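Local coordinates for OxsB protein (Bacillus megaterium, PDB 5UL3) that catalyses the cobalamin-dependent radical SAM ring contraction of dAMP to an oxetane aldehyde, a step in the biosynthesis of the nucleoside analogue oxetanocin A, at residues Ser68-Ser74 with Tyr101-Ser107; Asn76-Arg80 with Ile95-Tyr101; Ala596-Trp600 with Met690-Gln694. Residues are numbered along the deposited sequence.

Interaction 1: residues Ser68-Ser74 with Tyr101-Ser107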
loop_
_atom_site.group_PDB
_atom_site.type_symbol
_atom_site.label_atom_id
_atom_site.label_comp_id
_atom_site.label_asym_id
_atom_site.label_seq_id
_atom_site.Cartn_x
_atom_site.Cartn_y
_atom_site.Cartn_z
ATOM N N SER A 68 5.739 -9.796 -45.797
ATOM C CA SER A 68 5.593 -11.155 -46.305
ATOM C C SER A 68 6.620 -12.124 -45.732
ATOM O O SER A 68 6.539 -13.322 -46.015
ATOM C CB SER A 68 5.689 -11.164 -47.835
ATOM O OG SER A 68 7.009 -10.876 -48.264
ATOM N N LYS A 69 7.581 -11.635 -44.950
ATOM C CA LYS A 69 8.555 -12.469 -44.250
ATOM C C LYS A 69 8.762 -11.892 -42.852
ATOM O O LYS A 69 9.402 -10.847 -42.707
ATOM C CB LYS A 69 9.876 -12.527 -45.019
ATOM C CG LYS A 69 10.774 -13.687 -44.644
ATOM C CD LYS A 69 11.905 -13.847 -45.653
ATOM C CE LYS A 69 12.777 -15.050 -45.327
ATOM N NZ LYS A 69 13.929 -15.165 -46.268
ATOM N N ILE A 70 8.229 -12.575 -41.836
ATOM C CA ILE A 70 8.286 -12.132 -40.441
ATOM C C ILE A 70 8.908 -13.248 -39.605
ATOM O O ILE A 70 8.354 -14.351 -39.528
ATOM C CB ILE A 70 6.886 -11.776 -39.903
ATOM C CG1 ILE A 70 6.279 -10.613 -40.690
ATOM C CG2 ILE A 70 6.922 -11.477 -38.387
ATOM C CD1 ILE A 70 4.822 -10.369 -40.365
ATOM N N HIS A 71 10.051 -12.962 -38.975
ATOM C CA HIS A 71 10.699 -13.910 -38.073
ATOM C C HIS A 71 10.245 -13.647 -36.648
ATOM O O HIS A 71 10.108 -12.494 -36.246
ATOM C CB HIS A 71 12.218 -13.773 -38.121
ATOM C CG HIS A 71 12.799 -13.904 -39.493
ATOM N ND1 HIS A 71 13.255 -15.102 -39.996
ATOM C CD2 HIS A 71 13.010 -12.980 -40.458
ATOM C CE1 HIS A 71 13.712 -14.913 -41.222
ATOM N NE2 HIS A 71 13.577 -13.634 -41.524
ATOM N N VAL A 72 10.056 -14.714 -35.881
ATOM C CA VAL A 72 9.621 -14.598 -34.492
ATOM C C VAL A 72 10.553 -15.433 -33.625
ATOM O O VAL A 72 10.697 -16.643 -33.850
ATOM C CB VAL A 72 8.160 -15.046 -34.306
ATOM C CG1 VAL A 72 7.666 -14.679 -32.892
ATOM C CG2 VAL A 72 7.262 -14.414 -35.369
ATOM N N PHE A 73 11.153 -14.795 -32.614
ATOM C CA PHE A 73 12.069 -15.428 -31.667
ATOM C C PHE A 73 11.468 -15.393 -30.269
ATOM O O PHE A 73 11.101 -14.316 -29.783
ATOM C CB PHE A 73 13.414 -14.697 -31.629
ATOM C CG PHE A 73 14.170 -14.729 -32.934
ATOM C CD1 PHE A 73 13.984 -13.736 -33.885
ATOM C CD2 PHE A 73 15.089 -15.738 -33.194
ATOM C CE1 PHE A 73 14.692 -13.763 -35.093
ATOM C CE2 PHE A 73 15.792 -15.773 -34.394
ATOM C CZ PHE A 73 15.593 -14.786 -35.336
ATOM N N SER A 74 11.411 -16.547 -29.612
ATOM C CA SER A 74 10.851 -16.658 -28.262
ATOM C C SER A 74 11.783 -17.518 -27.421
ATOM O O SER A 74 11.519 -18.702 -27.191
ATOM C CB SER A 74 9.432 -17.227 -28.304
ATOM O OG SER A 74 8.877 -17.310 -27.007
ATOM N N TYR A 101 10.946 -22.335 -30.703
ATOM C CA TYR A 101 11.363 -21.031 -30.214
ATOM C C TYR A 101 11.604 -20.059 -31.348
ATOM O O TYR A 101 11.888 -18.888 -31.091
ATOM C CB TYR A 101 12.621 -21.167 -29.338
ATOM C CG TYR A 101 12.425 -22.203 -28.260
ATOM C CD1 TYR A 101 11.528 -21.986 -27.224
ATOM C CD2 TYR A 101 13.103 -23.421 -28.296
ATOM C CE1 TYR A 101 11.317 -22.942 -26.253
ATOM C CE2 TYR A 101 12.895 -24.382 -27.321
ATOM C CZ TYR A 101 12.008 -24.134 -26.297
ATOM O OH TYR A 101 11.787 -25.079 -25.320
ATOM N N TYR A 102 11.494 -20.515 -32.595
ATOM C CA TYR A 102 11.661 -19.664 -33.757
ATOM C C TYR A 102 10.669 -20.092 -34.827
ATOM O O TYR A 102 10.308 -21.267 -34.931
ATOM C CB TYR A 102 13.090 -19.723 -34.328
ATOM C CG TYR A 102 13.220 -19.090 -35.698
ATOM C CD1 TYR A 102 13.353 -17.724 -35.835
ATOM C CD2 TYR A 102 13.185 -19.868 -36.858
ATOM C CE1 TYR A 102 13.465 -17.136 -37.083
ATOM C CE2 TYR A 102 13.290 -19.292 -38.113
ATOM C CZ TYR A 102 13.435 -17.929 -38.221
ATOM O OH TYR A 102 13.541 -17.343 -39.463
ATOM N N LYS A 103 10.229 -19.122 -35.622
ATOM C CA LYS A 103 9.376 -19.431 -36.761
ATOM C C LYS A 103 9.429 -18.258 -37.725
ATOM O O LYS A 103 9.413 -17.100 -37.303
ATOM C CB LYS A 103 7.933 -19.717 -36.324
ATOM C CG LYS A 103 6.934 -19.888 -37.476
ATOM C CD LYS A 103 6.621 -21.338 -37.754
ATOM C CE LYS A 103 5.686 -21.483 -38.955
ATOM N NZ LYS A 103 5.689 -22.884 -39.459
ATOM N N CYS A 104 9.528 -18.560 -39.016
ATOM C CA CYS A 104 9.412 -17.545 -40.050
ATOM C C CYS A 104 8.047 -17.701 -40.716
ATOM O O CYS A 104 7.704 -18.791 -41.188
ATOM C CB CYS A 104 10.540 -17.671 -41.074
ATOM S SG CYS A 104 10.561 -16.304 -42.220
ATOM N N PHE A 105 7.268 -16.624 -40.728
ATOM C CA PHE A 105 5.932 -16.620 -41.313
ATOM C C PHE A 105 6.001 -15.963 -42.684
ATOM O O PHE A 105 6.422 -14.808 -42.801
ATOM C CB PHE A 105 4.936 -15.892 -40.410
ATOM C CG PHE A 105 4.587 -16.663 -39.180
ATOM C CD1 PHE A 105 3.758 -17.770 -39.261
ATOM C CD2 PHE A 105 5.111 -16.304 -37.943
ATOM C CE1 PHE A 105 3.440 -18.502 -38.139
ATOM C CE2 PHE A 105 4.802 -17.044 -36.817
ATOM C CZ PHE A 105 3.959 -18.136 -36.914
ATOM N N LEU A 106 5.587 -16.699 -43.715
ATOM C CA LEU A 106 5.749 -16.289 -45.104
ATOM C C LEU A 106 4.395 -15.948 -45.712
ATOM O O LEU A 106 3.440 -16.721 -45.581
ATOM C CB LEU A 106 6.426 -17.400 -45.907
ATOM C CG LEU A 106 7.774 -17.844 -45.350
ATOM C CD1 LEU A 106 8.224 -19.152 -45.991
ATOM C CD2 LEU A 106 8.791 -16.758 -45.590
ATOM N N SER A 107 4.322 -14.789 -46.373
ATOM C CA SER A 107 3.104 -14.327 -47.041
ATOM C C SER A 107 1.897 -14.334 -46.106
ATOM O O SER A 107 0.789 -14.730 -46.482
ATOM C CB SER A 107 2.842 -15.158 -48.297
ATOM O OG SER A 107 3.974 -15.060 -49.146
#
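At S68 the pairing of the two segments begins: S68 O accepts from S107 N at 2.7 Å, just ahead of strand 69-73. That strand runs antiparallel to strand 102-106, with 164° between the short axes and a closest approach of 4.6 Å. K69 forms a non-hydrogen-bonded pair with L106. I70 and F105 follow as a hydrogen-bonded pair, I70 N to F105 O 3.0 Å and F105 N to I70 O 2.8 Å. H71 sits opposite C104, whose SG lies over the imidazole face, 3.9 Å from the centroid of the H71 ring. H71 ND1 also makes a very short hydrogen bond, 2.3 Å, to Y102 OH, while its NE2 is hydrogen-bonded to E65. V72 pairs with K103 through V72 N to K103 O, 2.9 Å, and K103 N to V72 O, 3.1 Å; V72 CG2 meets F105 CD2 at 3.9 Å. F73 CE2 approaches Y102 CD1 to 3.4 Å, the ring planes 47° apart. S74 N closes the ladder on Y101 O at 2.8 Å. The four-stranded antiparallel sheet lies near the N terminus, consistent with the N-terminal domain of unknown function. Backbone bonds thus set the register of its edge strand 102-106, while the faces differ: H71, F73 and Y102 form an aromatic cluster with a polar link inside it, joined by F45 and F39, whereas I70, V72 and F105 make a mainly apolar face, which K103 leaves with its amino end.

Interaction 2: residues Asn76-Arg80 with Ile95-Tyr101. With EDO (1,2-ethanediol), chain Z.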
loop_
_atom_site.group_PDB
_atom_site.type_symbol
_atom_site.label_atom_id
_atom_site.label_comp_id
_atom_site.label_asym_id
_atom_site.label_seq_id
_atom_site.Cartn_x
_atom_site.Cartn_y
_atom_site.Cartn_z
ATOM N N ASN A 76 12.499 -17.808 -24.293
ATOM C CA ASN A 76 12.117 -18.229 -22.949
ATOM C C ASN A 76 10.836 -19.037 -22.901
ATOM O O ASN A 76 10.478 -19.530 -21.827
ATOM C CB ASN A 76 11.972 -17.000 -22.034
ATOM C CG ASN A 76 13.247 -16.201 -21.950
ATOM O OD1 ASN A 76 14.322 -16.727 -22.222
ATOM N ND2 ASN A 76 13.140 -14.923 -21.574
ATOM N N ARG A 77 10.129 -19.191 -24.018
ATOM C CA ARG A 77 8.868 -19.902 -23.956
ATOM C C ARG A 77 8.512 -20.459 -25.328
ATOM O O ARG A 77 8.794 -19.834 -26.352
ATOM C CB ARG A 77 7.735 -18.997 -23.446
ATOM C CG ARG A 77 6.474 -19.781 -23.097
ATOM C CD ARG A 77 5.446 -18.969 -22.327
ATOM N NE ARG A 77 4.709 -18.056 -23.194
ATOM C CZ ARG A 77 3.625 -17.383 -22.810
ATOM N NH1 ARG A 77 3.007 -16.572 -23.653
ATOM N NH2 ARG A 77 3.164 -17.518 -21.576
ATOM N N ASP A 78 7.913 -21.646 -25.317
ATOM C CA ASP A 78 7.339 -22.260 -26.511
ATOM C C ASP A 78 6.507 -21.242 -27.270
ATOM O O ASP A 78 5.552 -20.677 -26.729
ATOM C CB ASP A 78 6.479 -23.464 -26.098
ATOM C CG ASP A 78 5.933 -24.264 -27.297
ATOM O OD1 ASP A 78 6.225 -23.920 -28.459
ATOM O OD2 ASP A 78 5.194 -25.240 -27.056
ATOM N N LEU A 79 6.891 -21.001 -28.523
ATOM C CA LEU A 79 6.175 -20.052 -29.366
ATOM C C LEU A 79 4.699 -20.414 -29.523
ATOM O O LEU A 79 3.865 -19.536 -29.778
ATOM C CB LEU A 79 6.856 -19.989 -30.728
ATOM C CG LEU A 79 6.601 -18.831 -31.662
ATOM C CD1 LEU A 79 6.874 -17.546 -30.922
ATOM C CD2 LEU A 79 7.554 -18.983 -32.849
ATOM N N ARG A 80 4.347 -21.689 -29.377
ATOM C CA ARG A 80 2.945 -22.067 -29.530
ATOM C C ARG A 80 2.048 -21.415 -28.481
ATOM O O ARG A 80 0.833 -21.352 -28.676
ATOM C CB ARG A 80 2.815 -23.593 -29.494
ATOM C CG ARG A 80 3.655 -24.267 -30.598
ATOM C CD ARG A 80 3.541 -25.792 -30.564
ATOM N NE ARG A 80 3.883 -26.322 -29.244
ATOM C CZ ARG A 80 3.644 -27.569 -28.849
ATOM N NH1 ARG A 80 3.060 -28.433 -29.676
ATOM N NH2 ARG A 80 3.986 -27.954 -27.626
ATOM N N ILE A 95 0.008 -29.251 -32.744
ATOM C CA ILE A 95 -0.275 -29.549 -31.339
ATOM C C ILE A 95 0.711 -30.567 -30.781
ATOM O O ILE A 95 0.989 -30.580 -29.574
ATOM C CB ILE A 95 -1.734 -30.031 -31.184
ATOM C CG1 ILE A 95 -2.715 -28.930 -31.590
ATOM C CG2 ILE A 95 -2.029 -30.472 -29.753
ATOM C CD1 ILE A 95 -4.146 -29.201 -31.145
ATOM N N GLU A 96 1.263 -31.423 -31.632
ATOM C CA GLU A 96 2.199 -32.458 -31.200
ATOM C C GLU A 96 3.549 -32.208 -31.863
ATOM O O GLU A 96 3.819 -32.682 -32.967
ATOM C CB GLU A 96 1.668 -33.855 -31.528
ATOM C CG GLU A 96 2.528 -34.975 -30.964
ATOM C CD GLU A 96 2.583 -34.957 -29.446
ATOM O OE1 GLU A 96 1.554 -35.279 -28.810
ATOM O OE2 GLU A 96 3.652 -34.612 -28.891
ATOM N N SER A 97 4.406 -31.464 -31.180
ATOM C CA SER A 97 5.788 -31.323 -31.608
ATOM C C SER A 97 6.600 -30.904 -30.394
ATOM O O SER A 97 6.051 -30.537 -29.355
ATOM C CB SER A 97 5.927 -30.309 -32.748
ATOM O OG SER A 97 5.633 -28.998 -32.300
ATOM N N LYS A 98 7.919 -30.988 -30.528
ATOM C CA LYS A 98 8.772 -30.351 -29.543
ATOM C C LYS A 98 8.459 -28.859 -29.501
ATOM O O LYS A 98 7.916 -28.284 -30.453
ATOM C CB LYS A 98 10.246 -30.586 -29.874
ATOM C CG LYS A 98 10.658 -32.048 -29.841
ATOM C CD LYS A 98 12.101 -32.233 -30.287
ATOM C CE LYS A 98 12.467 -33.709 -30.343
ATOM N NZ LYS A 98 13.784 -33.944 -30.998
ATOM N N GLU A 99 8.778 -28.228 -28.375
ATOM C CA GLU A 99 8.558 -26.794 -28.280
ATOM C C GLU A 99 9.357 -26.089 -29.365
ATOM O O GLU A 99 10.416 -26.555 -29.793
ATOM C CB GLU A 99 8.946 -26.271 -26.894
ATOM C CG GLU A 99 8.166 -26.902 -25.757
ATOM C CD GLU A 99 8.412 -26.215 -24.425
ATOM O OE1 GLU A 99 9.389 -25.435 -24.326
ATOM O OE2 GLU A 99 7.625 -26.458 -23.481
ATOM N N ILE A 100 8.823 -24.982 -29.853
ATOM C CA ILE A 100 9.475 -24.245 -30.920
ATOM C C ILE A 100 9.746 -22.832 -30.423
ATOM O O ILE A 100 8.910 -22.226 -29.747
ATOM C CB ILE A 100 8.646 -24.269 -32.226
ATOM C CG1 ILE A 100 7.542 -23.225 -32.236
ATOM C CG2 ILE A 100 8.000 -25.637 -32.430
ATOM C CD1 ILE A 100 6.828 -23.152 -33.564
ATOM N N TYR A 101 10.946 -22.335 -30.703
ATOM C CA TYR A 101 11.363 -21.031 -30.214
ATOM C C TYR A 101 11.604 -20.059 -31.348
ATOM O O TYR A 101 11.888 -18.888 -31.091
ATOM C CB TYR A 101 12.621 -21.167 -29.338
ATOM C CG TYR A 101 12.425 -22.203 -28.260
ATOM C CD1 TYR A 101 11.528 -21.986 -27.224
ATOM C CD2 TYR A 101 13.103 -23.421 -28.296
ATOM C CE1 TYR A 101 11.317 -22.942 -26.253
ATOM C CE2 TYR A 101 12.895 -24.382 -27.321
ATOM C CZ TYR A 101 12.008 -24.134 -26.297
ATOM O OH TYR A 101 11.787 -25.079 -25.320
HETATM C C1 EDO Z . 0.362 -32.061 -34.939
HETATM O O1 EDO Z . -0.487 -32.495 -33.865
HETATM C C2 EDO Z . 1.591 -32.953 -35.041
HETATM O O2 EDO Z . 2.571 -32.353 -35.900
HETATM O O HOH W 1 7.567 -23.186 -22.773
#
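This is a surface contact between two loop segments, the first ending in a 3-10 turn, of the connection from strand 69-73 to strand 102-106, held by two good hydrogen bonds, with an Asx turn shaping the first segment. D78 OD1 accepts from R80 N at 3.1 Å, which defines the turn, and also from I100 N at 3.1 Å, so one carboxylate oxygen ties the turn to the other segment. L79 N returns a backbone bond to I100 O at 2.7 Å, and L79 CB packs on I100 CG1 at 3.6 Å. The R80 guanidinium is positioned by its salt bridge to D78, R80 NE to D78 OD2 2.8 Å, and R80 NH1 reaches I95 O at 3.0 Å in a weak bond and also hydrogen-bonds E94 O. Water 1 accepts from D78 N at 3.0 Å and donates weakly to E99 OE1 at 3.3 Å. Helix 83-88 lies in the chain between the segments, and L79 packs against its L85; Y101 touches L14 of helix 7-21, just before strand 102-106 begins.

Interaction 3: residues Ala596-Trp600 with Met690-Gln694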
loop_
_atom_site.group_PDB
_atom_site.type_symbol
_atom_site.label_atom_id
_atom_site.label_comp_id
_atom_site.label_asym_id
_atom_site.label_seq_id
_atom_site.Cartn_x
_atom_site.Cartn_y
_atom_site.Cartn_z
ATOM N N ALA A 596 -8.786 18.116 20.868
ATOM C CA ALA A 596 -7.626 18.452 21.690
ATOM C C ALA A 596 -6.433 17.570 21.344
ATOM O O ALA A 596 -5.296 18.043 21.305
ATOM C CB ALA A 596 -7.953 18.317 23.174
ATOM N N CYS A 597 -6.676 16.278 21.114
ATOM C CA CYS A 597 -5.579 15.382 20.756
ATOM C C CYS A 597 -4.978 15.756 19.408
ATOM O O CYS A 597 -3.756 15.679 19.229
ATOM C CB CYS A 597 -6.064 13.939 20.766
ATOM S SG CYS A 597 -6.328 13.286 22.429
ATOM N N GLN A 598 -5.809 16.165 18.440
ATOM C CA GLN A 598 -5.237 16.692 17.200
ATOM C C GLN A 598 -4.397 17.938 17.462
ATOM O O GLN A 598 -3.323 18.106 16.873
ATOM C CB GLN A 598 -6.324 17.008 16.176
ATOM C CG GLN A 598 -5.734 17.506 14.867
ATOM C CD GLN A 598 -4.946 16.412 14.162
ATOM O OE1 GLN A 598 -5.478 15.336 13.884
ATOM N NE2 GLN A 598 -3.676 16.674 13.883
ATOM N N MET A 599 -4.865 18.833 18.336
ATOM C CA MET A 599 -4.068 20.019 18.636
ATOM C C MET A 599 -2.768 19.643 19.341
ATOM O O MET A 599 -1.724 20.259 19.106
ATOM C CB MET A 599 -4.886 21.001 19.484
ATOM C CG MET A 599 -6.107 21.524 18.750
ATOM S SD MET A 599 -7.134 22.601 19.804
ATOM C CE MET A 599 -6.477 24.190 19.373
ATOM N N TRP A 600 -2.810 18.626 20.197
ATOM C CA TRP A 600 -1.587 18.124 20.812
ATOM C C TRP A 600 -0.608 17.667 19.739
ATOM O O TRP A 600 0.562 18.052 19.747
ATOM C CB TRP A 600 -1.922 16.969 21.752
ATOM C CG TRP A 600 -0.735 16.298 22.372
ATOM C CD1 TRP A 600 -0.092 15.166 21.922
ATOM C CD2 TRP A 600 -0.071 16.684 23.581
ATOM N NE1 TRP A 600 0.936 14.837 22.786
ATOM C CE2 TRP A 600 0.970 15.754 23.806
ATOM C CE3 TRP A 600 -0.256 17.722 24.498
ATOM C CZ2 TRP A 600 1.822 15.843 24.909
ATOM C CZ3 TRP A 600 0.587 17.800 25.596
ATOM C CH2 TRP A 600 1.609 16.871 25.791
ATOM N N MET A 690 -4.998 20.339 29.194
ATOM C CA MET A 690 -3.905 19.957 28.299
ATOM C C MET A 690 -2.708 20.884 28.453
ATOM O O MET A 690 -1.561 20.428 28.402
ATOM C CB MET A 690 -4.396 19.941 26.854
ATOM C CG MET A 690 -3.365 19.412 25.863
ATOM S SD MET A 690 -4.093 18.933 24.281
ATOM C CE MET A 690 -4.667 20.497 23.618
ATOM N N THR A 691 -2.947 22.192 28.639
ATOM C CA THR A 691 -1.844 23.103 28.944
ATOM C C THR A 691 -1.051 22.611 30.147
ATOM O O THR A 691 0.184 22.705 30.178
ATOM C CB THR A 691 -2.377 24.519 29.201
ATOM O OG1 THR A 691 -2.921 25.064 27.996
ATOM C CG2 THR A 691 -1.265 25.427 29.700
ATOM N N ASN A 692 -1.751 22.061 31.141
ATOM C CA ASN A 692 -1.084 21.554 32.333
ATOM C C ASN A 692 -0.243 20.332 32.002
ATOM O O ASN A 692 0.905 20.214 32.437
ATOM C CB ASN A 692 -2.122 21.220 33.405
ATOM C CG ASN A 692 -1.589 21.413 34.804
ATOM O OD1 ASN A 692 -1.658 20.510 35.641
ATOM N ND2 ASN A 692 -1.034 22.591 35.062
ATOM N N TRP A 693 -0.809 19.402 31.232
ATOM C CA TRP A 693 -0.064 18.213 30.845
ATOM C C TRP A 693 1.131 18.566 29.967
ATOM O O TRP A 693 2.162 17.890 30.019
ATOM C CB TRP A 693 -0.988 17.243 30.115
ATOM C CG TRP A 693 -0.420 15.881 30.021
ATOM C CD1 TRP A 693 0.146 15.291 28.914
ATOM C CD2 TRP A 693 -0.331 14.924 31.076
ATOM N NE1 TRP A 693 0.561 14.017 29.227
ATOM C CE2 TRP A 693 0.275 13.767 30.544
ATOM C CE3 TRP A 693 -0.718 14.928 32.422
ATOM C CZ2 TRP A 693 0.513 12.635 31.311
ATOM C CZ3 TRP A 693 -0.485 13.805 33.180
ATOM C CH2 TRP A 693 0.122 12.667 32.624
ATOM N N GLN A 694 1.011 19.620 29.163
ATOM C CA GLN A 694 2.099 20.036 28.286
ATOM C C GLN A 694 3.366 20.380 29.062
ATOM O O GLN A 694 4.462 20.317 28.498
ATOM C CB GLN A 694 1.648 21.224 27.435
ATOM C CG GLN A 694 2.699 21.723 26.444
ATOM C CD GLN A 694 2.203 22.858 25.576
ATOM O OE1 GLN A 694 1.816 23.912 26.081
ATOM N NE2 GLN A 694 2.213 22.655 24.259
#
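Both segments are helical, and their N-to-C directions differ by 31° (signed crossing angle -31°), so they run roughly parallel. The short axes come no nearer than 11.8 Å, a wide separation that agrees with the nearest CA pair, A596 and M690, at 7.7 Å. Long side chains therefore have to fill the gap. M690 does so with CA-to-CB directed toward segment 596-600: its SD stands 3.3 Å from A596 O, and its CE is 4.0 Å from A596 CB and 4.2 Å from M599 CB. From the other helix comes W600, whose chi1 of 176° (t) carries the indole into the same space. W600 CE3 lies 3.8 Å from M690 CG, and M690 SD is 5.3 Å from the centroid of the W600 six-membered ring, 73° off its normal, an oblique Met-aromatic contact. Farther along, W600 CH2 meets W693 CD1 at 3.8 Å, with 51° between the planes of the W600 six-membered ring and the W693 five-membered ring, and W600 CZ3 is 3.8 Å from Q694 CA. The contact buries 270 Å², summed over both sides, through apolar, Met-aromatic and ring contacts; the indole NH groups and Q694 OE1 bond to partners outside, W600 NE1 to S637, W693 NE1 to I636 O and Q694 OE1 to G733 N. Helices 588-617 and 683-709 are thereby joined, consistent with the C-terminal helix bundle domain. Helix 620-648 sets L640 against both W600 and W693, helix 652-664 packs L658 and L662 on W693, and W735 near the C terminus touches M599, M690 and Q694.

Overall arrangement
Interactions 1 and 2 form one neighbourhood: their centres are 13 Å apart, they share Y101, and L79 of interaction 2 packs on V72, S74 and K103 of interaction 1. Along the chain, interaction 2 is nested within the loop that interaction 1 closes. Interaction 3 lies on the opposite side of the chain's centre, about 73 and 70 Å from interactions 1 and 2 between centres, and joins two helices. Burial runs from the surface loops of interaction 2, through the partly buried strand pair of interaction 1, to the buried helix pair of interaction 3. Chemistry follows: interaction 2 relies on turn and carboxylate bonds, interaction 1 on a backbone ladder with an aromatic cluster, interaction 3 on apolar and Met-aromatic contacts.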